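Local coordinates for galactose-binding-like protein (Bacteroides thetaiotaomicron, PDB 7M1B), which is a SusE-like, galactose-binding-like protein of a gut Bacteroides that probably takes part in handling glycans, perhaps including their degradation, at residues Q264-S277 against V369-I381. Numbering follows the deposited sequence.
Sequences QTAQLSRFTSWQRS and VVMQQLWFYGTPI. With EDO (1,2-ethanediol), chain B.
Trp274 drives the edge of its six-membered ring into the face of the Trp375 indole, a T-shaped pair with planes at 64°, between two neighbouring antiparallel strands of the galactose-binding-like domain's jelly-roll beta-sandwich. The bump is CH2 of Trp274, 3.7 Å from CD2 of Trp375, while Gln373 CB packs against CE3 of the same Trp274 ring. Trp375 is kept from turning by its NE1, which meets a lone pair of Gln373 OE1 at 3.0 Å in the indole plane. A serine in place of Trp375 would probably leave the Trp274 edge without the face it butts against and Gln373 OE1 without this donor. Further along this side, the guanidinium of Arg270 lies flat on the Tyr377 ring, planes 13° apart, in a cation-pi stack; its NE also forms a salt bridge with Glu202. A classic beta bulge, with Ser269 and Arg270 both opposite Tyr377, shifts the register by one and puts Arg270 and Tyr377 on one face. On the opposite face of the sheet, Phe271 CB sits over the centre of the Phe376 ring in a CH-pi contact, 3.8 Å from the centroid. CG of Phe271, between its backbone N and carbonyl carbon (chi1 70°), sets its ring alongside that of Phe376, near parallel but slid apart. Leu268 meets that ring at its edge, CD1 in the ring plane 3.9 Å from CD2 of Phe376.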
loop_
_atom_site.group_PDB
_atom_site.type_symbol
_atom_site.label_atom_id
_atom_site.label_comp_id
_atom_site.label_asym_id
_atom_site.label_seq_id
_atom_site.Cartn_x
_atom_site.Cartn_y
_atom_site.Cartn_z
ATOM N N GLN A 264 9.580 11.082 6.145
ATOM C CA GLN A 264 10.256 10.118 6.993
ATOM C C GLN A 264 10.144 8.782 6.278
ATOM O O GLN A 264 9.297 8.627 5.373
ATOM C CB GLN A 264 9.605 9.959 8.359
ATOM C CG GLN A 264 8.135 9.604 8.319
ATOM C CD GLN A 264 7.601 9.333 9.717
ATOM O OE1 GLN A 264 8.321 8.799 10.584
ATOM N NE2 GLN A 264 6.345 9.767 9.944
ATOM N N THR A 265 10.920 7.815 6.765
ATOM C CA THR A 265 10.849 6.468 6.189
ATOM C C THR A 265 10.002 5.575 7.091
ATOM O O THR A 265 10.150 5.616 8.310
ATOM C CB THR A 265 12.258 5.901 6.067
ATOM O OG1 THR A 265 12.952 6.781 5.159
ATOM C CG2 THR A 265 12.258 4.520 5.424
ATOM N N ALA A 266 9.198 4.700 6.496
ATOM C CA ALA A 266 8.312 3.847 7.285
ATOM C C ALA A 266 8.046 2.533 6.566
ATOM O O ALA A 266 8.045 2.489 5.357
ATOM C CB ALA A 266 7.006 4.577 7.578
ATOM N N GLN A 267 7.759 1.494 7.357
ATOM C CA GLN A 267 7.165 0.249 6.898
ATOM C C GLN A 267 5.661 0.459 6.883
ATOM O O GLN A 267 5.079 0.719 7.933
ATOM C CB GLN A 267 7.561 -0.906 7.866
ATOM C CG GLN A 267 7.250 -2.292 7.281
ATOM C CD GLN A 267 8.043 -2.681 6.053
ATOM O OE1 GLN A 267 9.271 -2.566 5.978
ATOM N NE2 GLN A 267 7.328 -3.191 5.068
ATOM N N LEU A 268 5.012 0.435 5.701
ATOM C CA LEU A 268 3.616 0.809 5.593
ATOM C C LEU A 268 2.683 -0.377 5.790
ATOM O O LEU A 268 2.911 -1.492 5.243
ATOM C CB LEU A 268 3.398 1.433 4.214
ATOM C CG LEU A 268 4.103 2.767 4.007
ATOM C CD1 LEU A 268 3.853 3.330 2.576
ATOM C CD2 LEU A 268 3.633 3.816 5.036
ATOM N N SER A 269 1.568 -0.114 6.456
ATOM C CA SER A 269 0.508 -1.072 6.701
ATOM C C SER A 269 -0.682 -0.850 5.778
ATOM O O SER A 269 -1.156 -1.780 5.162
ATOM C CB SER A 269 0.076 -1.141 8.144
ATOM O OG SER A 269 -0.336 0.173 8.591
ATOM N N ARG A 270 -1.227 0.353 5.788
ATOM C CA ARG A 270 -2.451 0.624 5.033
ATOM C C ARG A 270 -2.622 2.139 4.903
ATOM O O ARG A 270 -1.842 2.906 5.492
ATOM C CB ARG A 270 -3.603 0.060 5.894
ATOM C CG ARG A 270 -3.829 0.803 7.205
ATOM C CD ARG A 270 -4.892 0.072 8.077
ATOM N NE ARG A 270 -5.200 0.825 9.302
ATOM C CZ ARG A 270 -6.063 1.844 9.480
ATOM N NH1 ARG A 270 -6.812 2.324 8.495
ATOM N NH2 ARG A 270 -6.158 2.382 10.685
ATOM N N PHE A 271 -3.534 2.563 4.015
ATOM C CA PHE A 271 -3.866 3.977 3.981
ATOM C C PHE A 271 -5.369 4.116 3.762
ATOM O O PHE A 271 -6.059 3.162 3.393
ATOM C CB PHE A 271 -3.048 4.687 2.875
ATOM C CG PHE A 271 -3.418 4.363 1.440
ATOM C CD1 PHE A 271 -2.977 3.183 0.807
ATOM C CD2 PHE A 271 -4.354 5.153 0.768
ATOM C CE1 PHE A 271 -3.350 2.894 -0.513
ATOM C CE2 PHE A 271 -4.717 4.862 -0.549
ATOM C CZ PHE A 271 -4.277 3.687 -1.185
ATOM N N THR A 272 -5.855 5.328 4.061
ATOM C CA THR A 272 -7.261 5.675 3.893
ATOM C C THR A 272 -7.318 6.837 2.892
ATOM O O THR A 272 -6.488 7.771 2.961
ATOM C CB THR A 272 -7.955 6.146 5.178
ATOM O OG1 THR A 272 -7.682 5.120 6.133
ATOM C CG2 THR A 272 -9.445 6.335 5.027
ATOM N N SER A 273 -8.257 6.759 1.920
ATOM C CA SER A 273 -8.343 7.738 0.822
ATOM C C SER A 273 -9.754 8.324 0.846
ATOM O O SER A 273 -10.759 7.600 1.014
ATOM C CB SER A 273 -8.165 6.977 -0.519
ATOM O OG SER A 273 -8.259 7.920 -1.555
ATOM N N TRP A 274 -9.842 9.672 0.815
ATOM C CA TRP A 274 -11.124 10.333 0.643
ATOM C C TRP A 274 -11.220 11.080 -0.668
ATOM O O TRP A 274 -10.288 11.787 -1.026
ATOM C CB TRP A 274 -11.353 11.391 1.738
ATOM C CG TRP A 274 -11.637 10.776 3.082
ATOM C CD1 TRP A 274 -12.876 10.664 3.644
ATOM C CD2 TRP A 274 -10.682 10.386 4.078
ATOM N NE1 TRP A 274 -12.767 10.223 4.944
ATOM C CE2 TRP A 274 -11.430 10.039 5.232
ATOM C CE3 TRP A 274 -9.282 10.242 4.110
ATOM C CZ2 TRP A 274 -10.819 9.543 6.406
ATOM C CZ3 TRP A 274 -8.682 9.822 5.295
ATOM C CH2 TRP A 274 -9.439 9.461 6.415
ATOM N N GLN A 275 -12.378 10.896 -1.351
ATOM C CA GLN A 275 -12.684 11.639 -2.559
ATOM C C GLN A 275 -13.145 13.071 -2.200
ATOM O O GLN A 275 -13.705 13.307 -1.119
ATOM C CB GLN A 275 -13.878 10.999 -3.298
ATOM C CG GLN A 275 -13.509 9.623 -3.890
ATOM C CD GLN A 275 -14.775 8.967 -4.397
ATOM O OE1 GLN A 275 -15.596 9.585 -5.081
ATOM N NE2 GLN A 275 -14.909 7.688 -4.073
ATOM N N ARG A 276 -12.977 14.005 -3.167
ATOM C CA ARG A 276 -13.517 15.366 -2.960
ATOM C C ARG A 276 -15.045 15.197 -2.980
ATOM O O ARG A 276 -15.636 14.409 -3.737
ATOM C CB ARG A 276 -13.055 16.251 -4.154
ATOM C CG ARG A 276 -13.738 17.620 -4.202
ATOM C CD ARG A 276 -14.989 17.610 -5.064
ATOM N NE ARG A 276 -14.642 17.350 -6.494
ATOM C CZ ARG A 276 -14.399 18.333 -7.397
ATOM N NH1 ARG A 276 -14.546 19.639 -7.056
ATOM N NH2 ARG A 276 -14.021 17.973 -8.588
ATOM N N SER A 277 -15.735 15.996 -2.139
ATOM C CA SER A 277 -17.121 15.725 -1.804
ATOM C C SER A 277 -18.010 16.944 -2.021
ATOM O O SER A 277 -18.964 16.850 -2.796
ATOM C CB SER A 277 -17.180 15.218 -0.388
ATOM O OG SER A 277 -16.623 16.257 0.455
ATOM N N VAL A 369 -7.791 14.334 -12.193
ATOM C CA VAL A 369 -7.591 13.736 -10.875
ATOM C C VAL A 369 -7.914 14.800 -9.836
ATOM O O VAL A 369 -7.210 15.784 -9.841
ATOM C CB VAL A 369 -6.125 13.238 -10.791
ATOM C CG1 VAL A 369 -5.868 12.659 -9.393
ATOM C CG2 VAL A 369 -5.912 12.093 -11.816
ATOM N N VAL A 370 -8.782 14.441 -8.860
ATOM C CA VAL A 370 -9.108 15.413 -7.807
ATOM C C VAL A 370 -9.380 14.523 -6.586
ATOM O O VAL A 370 -10.112 13.531 -6.705
ATOM C CB VAL A 370 -10.387 16.226 -8.075
ATOM C CG1 VAL A 370 -10.616 17.217 -6.916
ATOM C CG2 VAL A 370 -10.239 17.051 -9.351
ATOM N N MET A 371 -8.706 14.788 -5.473
ATOM C CA MET A 371 -8.978 13.998 -4.243
ATOM C C MET A 371 -9.055 14.899 -3.030
ATOM O O MET A 371 -8.677 16.034 -3.104
ATOM C CB MET A 371 -7.872 12.967 -4.076
ATOM C CG MET A 371 -8.085 11.770 -5.098
ATOM S SD MET A 371 -9.760 10.837 -5.196
ATOM C CE MET A 371 -9.525 9.830 -3.732
ATOM N N GLN A 372 -9.468 14.335 -1.857
ATOM C CA GLN A 372 -9.694 15.225 -0.698
ATOM C C GLN A 372 -8.605 14.977 0.350
ATOM O O GLN A 372 -8.187 15.910 1.045
ATOM C CB GLN A 372 -11.056 14.907 -0.021
ATOM C CG GLN A 372 -11.455 15.826 1.116
ATOM C CD GLN A 372 -12.783 15.319 1.629
ATOM O OE1 GLN A 372 -12.851 14.393 2.473
ATOM N NE2 GLN A 372 -13.869 15.937 1.189
ATOM N N GLN A 373 -8.201 13.721 0.566
ATOM C CA GLN A 373 -7.354 13.433 1.759
ATOM C C GLN A 373 -6.721 12.052 1.630
ATOM O O GLN A 373 -7.388 11.139 1.111
ATOM C CB GLN A 373 -8.200 13.524 3.049
ATOM C CG GLN A 373 -7.340 13.660 4.313
ATOM C CD GLN A 373 -6.822 15.053 4.690
ATOM O OE1 GLN A 373 -6.027 15.163 5.614
ATOM N NE2 GLN A 373 -6.962 16.053 3.828
ATOM N N LEU A 374 -5.481 11.885 2.181
ATOM C CA LEU A 374 -4.844 10.547 2.220
ATOM C C LEU A 374 -4.139 10.419 3.573
ATOM O O LEU A 374 -3.401 11.369 3.949
ATOM C CB LEU A 374 -3.729 10.459 1.185
ATOM C CG LEU A 374 -4.171 10.473 -0.260
ATOM C CD1 LEU A 374 -2.930 10.501 -1.158
ATOM C CD2 LEU A 374 -5.010 9.208 -0.522
ATOM N N TRP A 375 -4.565 9.434 4.376
ATOM C CA TRP A 375 -3.854 9.181 5.625
ATOM C C TRP A 375 -3.117 7.854 5.534
ATOM O O TRP A 375 -3.729 6.868 5.196
ATOM C CB TRP A 375 -4.844 9.127 6.794
ATOM C CG TRP A 375 -5.443 10.451 7.188
ATOM C CD1 TRP A 375 -5.227 11.653 6.568
ATOM C CD2 TRP A 375 -6.436 10.636 8.210
ATOM N NE1 TRP A 375 -5.992 12.606 7.198
ATOM C CE2 TRP A 375 -6.748 12.005 8.204
ATOM C CE3 TRP A 375 -7.027 9.801 9.203
ATOM C CZ2 TRP A 375 -7.682 12.559 9.098
ATOM C CZ3 TRP A 375 -7.927 10.385 10.078
ATOM C CH2 TRP A 375 -8.267 11.745 10.045
ATOM N N PHE A 376 -1.826 7.837 5.926
ATOM C CA PHE A 376 -0.990 6.631 5.812
ATOM C C PHE A 376 -0.725 6.085 7.224
ATOM O O PHE A 376 -0.523 6.875 8.146
ATOM C CB PHE A 376 0.324 6.951 5.117
ATOM C CG PHE A 376 0.212 6.931 3.613
ATOM C CD1 PHE A 376 -0.704 7.696 2.935
ATOM C CD2 PHE A 376 0.956 5.980 2.891
ATOM C CE1 PHE A 376 -0.778 7.579 1.548
ATOM C CE2 PHE A 376 0.883 5.893 1.515
ATOM C CZ PHE A 376 -0.098 6.597 0.876
ATOM N N TYR A 377 -0.634 4.771 7.320
ATOM C CA TYR A 377 -0.400 4.111 8.587
ATOM C C TYR A 377 0.796 3.214 8.453
ATOM O O TYR A 377 0.975 2.621 7.393
ATOM C CB TYR A 377 -1.603 3.281 9.060
ATOM C CG TYR A 377 -2.814 4.140 9.373
ATOM C CD1 TYR A 377 -3.659 4.568 8.335
ATOM C CD2 TYR A 377 -3.078 4.576 10.660
ATOM C CE1 TYR A 377 -4.745 5.395 8.579
ATOM C CE2 TYR A 377 -4.172 5.394 10.933
ATOM C CZ TYR A 377 -5.005 5.796 9.888
ATOM O OH TYR A 377 -6.097 6.584 10.143
ATOM N N GLY A 378 1.587 3.060 9.530
ATOM C CA GLY A 378 2.680 2.092 9.457
ATOM C C GLY A 378 3.588 2.309 10.684
ATOM O O GLY A 378 3.204 2.937 11.685
ATOM N N THR A 379 4.833 1.905 10.531
ATOM C CA THR A 379 5.808 1.964 11.609
ATOM C C THR A 379 7.010 2.767 11.113
ATOM O O THR A 379 7.739 2.286 10.246
ATOM C CB THR A 379 6.261 0.547 12.035
ATOM O OG1 THR A 379 5.119 -0.300 12.330
ATOM C CG2 THR A 379 7.245 0.670 13.195
ATOM N N PRO A 380 7.256 3.967 11.676
ATOM C CA PRO A 380 8.440 4.732 11.336
ATOM C C PRO A 380 9.717 3.957 11.623
ATOM O O PRO A 380 9.806 3.124 12.551
ATOM C CB PRO A 380 8.406 5.961 12.274
ATOM C CG PRO A 380 6.929 6.053 12.610
ATOM C CD PRO A 380 6.433 4.607 12.712
ATOM N N ILE A 381 10.714 4.217 10.797
ATOM C CA ILE A 381 11.960 3.482 10.995
ATOM C C ILE A 381 12.833 3.975 12.181
ATOM O O ILE A 381 13.494 3.095 12.779
ATOM C CB ILE A 381 12.600 2.964 9.697
ATOM C CG1 ILE A 381 11.794 1.746 9.240
ATOM C CG2 ILE A 381 14.066 2.636 9.898
ATOM C CD1 ILE A 381 11.927 1.443 7.790
HETATM C C1 EDO B . -13.633 23.945 -7.286
HETATM O O1 EDO B . -14.951 23.551 -6.922
HETATM C C2 EDO B . -12.892 22.789 -7.858
HETATM O O2 EDO B . -13.642 21.847 -8.685
HETATM O O HOH W 1 -8.151 6.277 8.678
HETATM O O HOH W 2 -14.814 12.641 1.281
HETATM O O HOH W 3 -12.706 13.126 -5.807
HETATM O O HOH W 4 -14.061 18.197 -0.731
#